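Cysteine protease S273R (African swine fever virus pig/Kenya/KEN-50/1950, PDB 6LJ9) probably cleaves the viral polyprotein precursors pp220 and pp62 into core-shell proteins as a cysteine protease, and probably also blunts host innate immune signalling. Local coordinates at residues E184-A189 with G233-F238; R241-L244 with S248-H251. All blocks are in the same frame, centred on the assembly; numbering follows the deposited sequence.

Contact 1: E184-A189 with G233-F238; sequences EYFNSA and GPYSLF
S188 and Y235 meet through carbon: the S188 CB atom sits over one face of the tyrosine ring, 3.9 Å from its centroid and 27° off the ring normal, a CH-pi contact whose closest pair is S188 CB to Y235 CG at 3.5 Å. The ring of F186 joins from the strand. Its CE2 atom comes 3.7 Å from the backbone O of Y235, while F186 CZ touches Y235 CD1 at 4.2 Å. With CG anti to the backbone N (chi1 174°), F186 reaches out of strand 181-186 to helix 232-244, whose Y239 stacks on its ring, while F252 of helix 249-254 meets it edge-to-face. The polar ends turn to other partners: S188 OG bonds to Q226, the predicted substrate-binding residue, and Y235 OH to the carbonyl of I257. Between F186 and S188, N187, an inferred active-site residue, points its CB away. Its OD1 closes an Asx turn by accepting from A189 N (2.9 Å), and also bonds to H168, likewise inferred. No hydrogen bond crosses between 184-189 and 233-238; van der Waals and CH-pi packing set F186 and S188 against the helix that carries the inferred nucleophile C232, consistent with a fixed spacing within a Ulp1-type active site.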
# COMPACT_ATOMS: atom_id res chain seq x y z
N GLU B 184 -7.34 -11.54 -13.97
CA GLU B 184 -7.06 -12.92 -13.60
C GLU B 184 -8.34 -13.62 -13.15
O GLU B 184 -9.14 -13.06 -12.41
CB GLU B 184 -6.01 -12.98 -12.49
CG GLU B 184 -4.77 -12.15 -12.79
CD GLU B 184 -3.90 -11.95 -11.57
OE1 GLU B 184 -4.11 -12.65 -10.56
OE2 GLU B 184 -3.00 -11.08 -11.62
N TYR B 185 -8.50 -14.86 -13.62
CA TYR B 185 -9.59 -15.74 -13.20
C TYR B 185 -8.98 -17.01 -12.65
O TYR B 185 -8.30 -17.74 -13.37
CB TYR B 185 -10.53 -16.05 -14.38
CG TYR B 185 -11.57 -17.11 -14.08
CD1 TYR B 185 -11.30 -18.46 -14.30
CD2 TYR B 185 -12.83 -16.77 -13.60
CE1 TYR B 185 -12.25 -19.43 -14.04
CE2 TYR B 185 -13.78 -17.73 -13.34
CZ TYR B 185 -13.48 -19.06 -13.56
OH TYR B 185 -14.42 -20.04 -13.30
N PHE B 186 -9.21 -17.27 -11.36
CA PHE B 186 -8.65 -18.44 -10.69
C PHE B 186 -9.77 -19.41 -10.34
O PHE B 186 -10.72 -19.05 -9.64
CB PHE B 186 -7.89 -18.03 -9.43
CG PHE B 186 -7.42 -19.20 -8.60
CD1 PHE B 186 -6.42 -20.03 -9.07
CD2 PHE B 186 -7.99 -19.46 -7.37
CE1 PHE B 186 -5.99 -21.11 -8.32
CE2 PHE B 186 -7.56 -20.53 -6.61
CZ PHE B 186 -6.56 -21.36 -7.08
N ASN B 187 -9.66 -20.64 -10.84
CA ASN B 187 -10.57 -21.73 -10.51
C ASN B 187 -9.73 -22.85 -9.90
O ASN B 187 -8.88 -23.43 -10.58
CB ASN B 187 -11.32 -22.22 -11.75
CG ASN B 187 -12.46 -23.17 -11.41
OD1 ASN B 187 -12.38 -23.96 -10.47
ND2 ASN B 187 -13.54 -23.10 -12.19
N SER B 188 -9.97 -23.13 -8.62
CA SER B 188 -9.19 -24.15 -7.93
C SER B 188 -9.40 -25.54 -8.51
O SER B 188 -8.56 -26.43 -8.31
CB SER B 188 -9.53 -24.17 -6.44
OG SER B 188 -10.90 -24.46 -6.23
N ALA B 189 -10.50 -25.76 -9.23
CA ALA B 189 -10.76 -27.06 -9.83
C ALA B 189 -10.07 -27.23 -11.18
O ALA B 189 -9.90 -28.36 -11.64
CB ALA B 189 -12.26 -27.29 -9.98
N GLY B 233 -14.16 -22.05 -1.42
CA GLY B 233 -14.27 -20.75 -0.79
C GLY B 233 -12.93 -20.25 -0.28
O GLY B 233 -12.46 -19.18 -0.67
N PRO B 234 -12.30 -21.02 0.61
CA PRO B 234 -10.95 -20.64 1.06
C PRO B 234 -9.94 -20.53 -0.07
O PRO B 234 -9.04 -19.68 -0.01
CB PRO B 234 -10.58 -21.78 2.03
CG PRO B 234 -11.89 -22.24 2.56
CD PRO B 234 -12.86 -22.12 1.42
N TYR B 235 -10.06 -21.36 -1.11
CA TYR B 235 -9.17 -21.25 -2.26
C TYR B 235 -9.30 -19.89 -2.93
O TYR B 235 -8.30 -19.24 -3.26
CB TYR B 235 -9.45 -22.37 -3.26
CG TYR B 235 -8.56 -23.59 -3.12
CD1 TYR B 235 -7.23 -23.55 -3.53
CD2 TYR B 235 -9.05 -24.78 -2.61
CE1 TYR B 235 -6.42 -24.66 -3.42
CE2 TYR B 235 -8.25 -25.89 -2.49
CZ TYR B 235 -6.93 -25.83 -2.90
OH TYR B 235 -6.13 -26.94 -2.78
N SER B 236 -10.54 -19.44 -3.15
CA SER B 236 -10.76 -18.18 -3.86
C SER B 236 -10.29 -17.00 -3.03
O SER B 236 -9.71 -16.05 -3.57
CB SER B 236 -12.24 -18.03 -4.21
OG SER B 236 -12.71 -19.15 -4.95
N LEU B 237 -10.52 -17.03 -1.72
CA LEU B 237 -10.08 -15.93 -0.86
C LEU B 237 -8.56 -15.92 -0.73
O LEU B 237 -7.95 -14.84 -0.67
CB LEU B 237 -10.73 -16.04 0.51
CG LEU B 237 -12.19 -15.60 0.62
CD1 LEU B 237 -12.72 -15.88 2.01
CD2 LEU B 237 -12.32 -14.12 0.28
N PHE B 238 -7.93 -17.10 -0.69
CA PHE B 238 -6.48 -17.16 -0.56
C PHE B 238 -5.78 -16.61 -1.80
O PHE B 238 -4.72 -15.98 -1.69
CB PHE B 238 -6.03 -18.59 -0.29
CG PHE B 238 -4.54 -18.76 -0.21
CD1 PHE B 238 -3.86 -18.48 0.96
CD2 PHE B 238 -3.81 -19.19 -1.31
CE1 PHE B 238 -2.49 -18.63 1.04
CE2 PHE B 238 -2.44 -19.34 -1.24
CZ PHE B 238 -1.78 -19.06 -0.06

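Contact 2: R241-L244 with S248-H251; sequences RARL and SYTH
R243 lies against S248 and the backbone N of Y249, and the other residues of 241-244 leave this task to it. R241, two residues earlier, is committed to another side of the helix, where it pairs with E16 and lies against W100 in a cation-pi contact. A242 directs its methyl group toward 248-251 and packs on V247 in the intervening turn. At R243 the chain is bent at both chi2 (-74°) and chi3 (-67°), which folds the guanidinium back over S248 and Y249. R243 CD comes 4.0 Å from Y249 N, and that same nitrogen lies over one face of the guanidinium. R243 NE is 4.1 Å from Y249 CB, and R243 NH1 is 4.2 Å from S248 CA. At the far end R243 NH2 approaches the edge of the tyrosine ring, 4.1 Å from Y249 CD2, with the two planes 77° apart; this is not a stack. L244, which follows, packs instead on F173 of the central sheet. The hydrogen bonds of R243 lead outside the pair: NH1 donates to the carbonyl of V247, while NH2 forms salt bridges with E184 and D175. With no hydrogen bond between 241-244 and 248-251, the contact is van der Waals in kind, and the carboxylates of E184 and D175 probably offset the charge of the buried guanidinium and fix its orientation.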
# COMPACT_ATOMS: atom_id res chain seq x y z
N ARG B 241 -5.80 -12.85 -1.49
CA ARG B 241 -4.87 -12.41 -0.44
C ARG B 241 -3.42 -12.60 -0.87
O ARG B 241 -2.58 -11.74 -0.60
CB ARG B 241 -5.16 -13.16 0.86
CG ARG B 241 -4.26 -12.74 2.02
CD ARG B 241 -4.34 -11.24 2.25
NE ARG B 241 -3.46 -10.80 3.33
CZ ARG B 241 -3.86 -10.62 4.58
NH1 ARG B 241 -5.12 -10.84 4.92
NH2 ARG B 241 -2.99 -10.22 5.51
N ALA B 242 -3.11 -13.72 -1.53
CA ALA B 242 -1.75 -13.95 -1.99
C ALA B 242 -1.34 -12.93 -3.05
O ALA B 242 -0.21 -12.43 -3.03
CB ALA B 242 -1.60 -15.37 -2.52
N ARG B 243 -2.25 -12.60 -3.97
CA ARG B 243 -1.94 -11.59 -4.98
C ARG B 243 -1.78 -10.22 -4.33
O ARG B 243 -0.97 -9.40 -4.78
CB ARG B 243 -3.03 -11.55 -6.05
CG ARG B 243 -3.21 -12.86 -6.81
CD ARG B 243 -2.08 -13.12 -7.79
NE ARG B 243 -2.07 -12.15 -8.88
CZ ARG B 243 -1.19 -11.16 -8.99
NH1 ARG B 243 -0.24 -11.01 -8.08
NH2 ARG B 243 -1.25 -10.32 -10.02
N LEU B 244 -2.57 -9.94 -3.28
CA LEU B 244 -2.43 -8.68 -2.56
C LEU B 244 -1.06 -8.58 -1.89
O LEU B 244 -0.46 -7.50 -1.85
CB LEU B 244 -3.55 -8.53 -1.54
CG LEU B 244 -4.92 -8.11 -2.06
CD1 LEU B 244 -5.95 -8.13 -0.94
CD2 LEU B 244 -4.85 -6.73 -2.70
N SER B 248 3.01 -13.95 -7.14
CA SER B 248 2.69 -13.93 -8.56
C SER B 248 1.68 -15.02 -8.91
O SER B 248 1.61 -16.07 -8.26
CB SER B 248 3.96 -14.12 -9.39
OG SER B 248 3.67 -14.13 -10.78
N TYR B 249 0.87 -14.75 -9.94
CA TYR B 249 -0.09 -15.74 -10.41
C TYR B 249 0.60 -16.98 -10.97
O TYR B 249 -0.02 -18.05 -11.02
CB TYR B 249 -1.02 -15.13 -11.46
CG TYR B 249 -0.31 -14.52 -12.66
CD1 TYR B 249 0.29 -15.32 -13.63
CD2 TYR B 249 -0.26 -13.14 -12.83
CE1 TYR B 249 0.93 -14.77 -14.72
CE2 TYR B 249 0.38 -12.58 -13.92
CZ TYR B 249 0.97 -13.40 -14.86
OH TYR B 249 1.61 -12.84 -15.95
N THR B 250 1.85 -16.85 -11.41
CA THR B 250 2.60 -17.99 -11.92
C THR B 250 2.79 -19.08 -10.88
O THR B 250 2.97 -20.24 -11.25
CB THR B 250 3.97 -17.54 -12.44
OG1 THR B 250 4.80 -17.18 -11.33
CG2 THR B 250 3.83 -16.33 -13.36
N HIS B 251 2.77 -18.73 -9.59
CA HIS B 251 2.84 -19.75 -8.54
C HIS B 251 1.60 -20.63 -8.55
O HIS B 251 1.69 -21.85 -8.37
CB HIS B 251 3.01 -19.09 -7.17
CG HIS B 251 3.45 -20.04 -6.09
ND1 HIS B 251 4.73 -20.05 -5.59
CD2 HIS B 251 2.77 -20.99 -5.41
CE1 HIS B 251 4.82 -20.97 -4.65
NE2 HIS B 251 3.65 -21.56 -4.53

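Helix 232-244 serves both contacts, its beginning in contact 1 and its end in contact 2, and their centres lie 11 Å apart within the Ulp1-type catalytic domain. Both are buried, but of the touching residues in contact 2, S248 is partly exposed; the second subunit comes near both, but reaches more residues of contact 2. Contact 1 joins sheet to helix beside the active site through aromatic and carbon contacts; contact 2 packs two consecutive helices across a short turn, away from the active site, around a charged side chain. The two touch directly through a salt bridge, E184 OE2 to R243 NH2 at 2.5 Å, which ties strand 181-186 to the helix end.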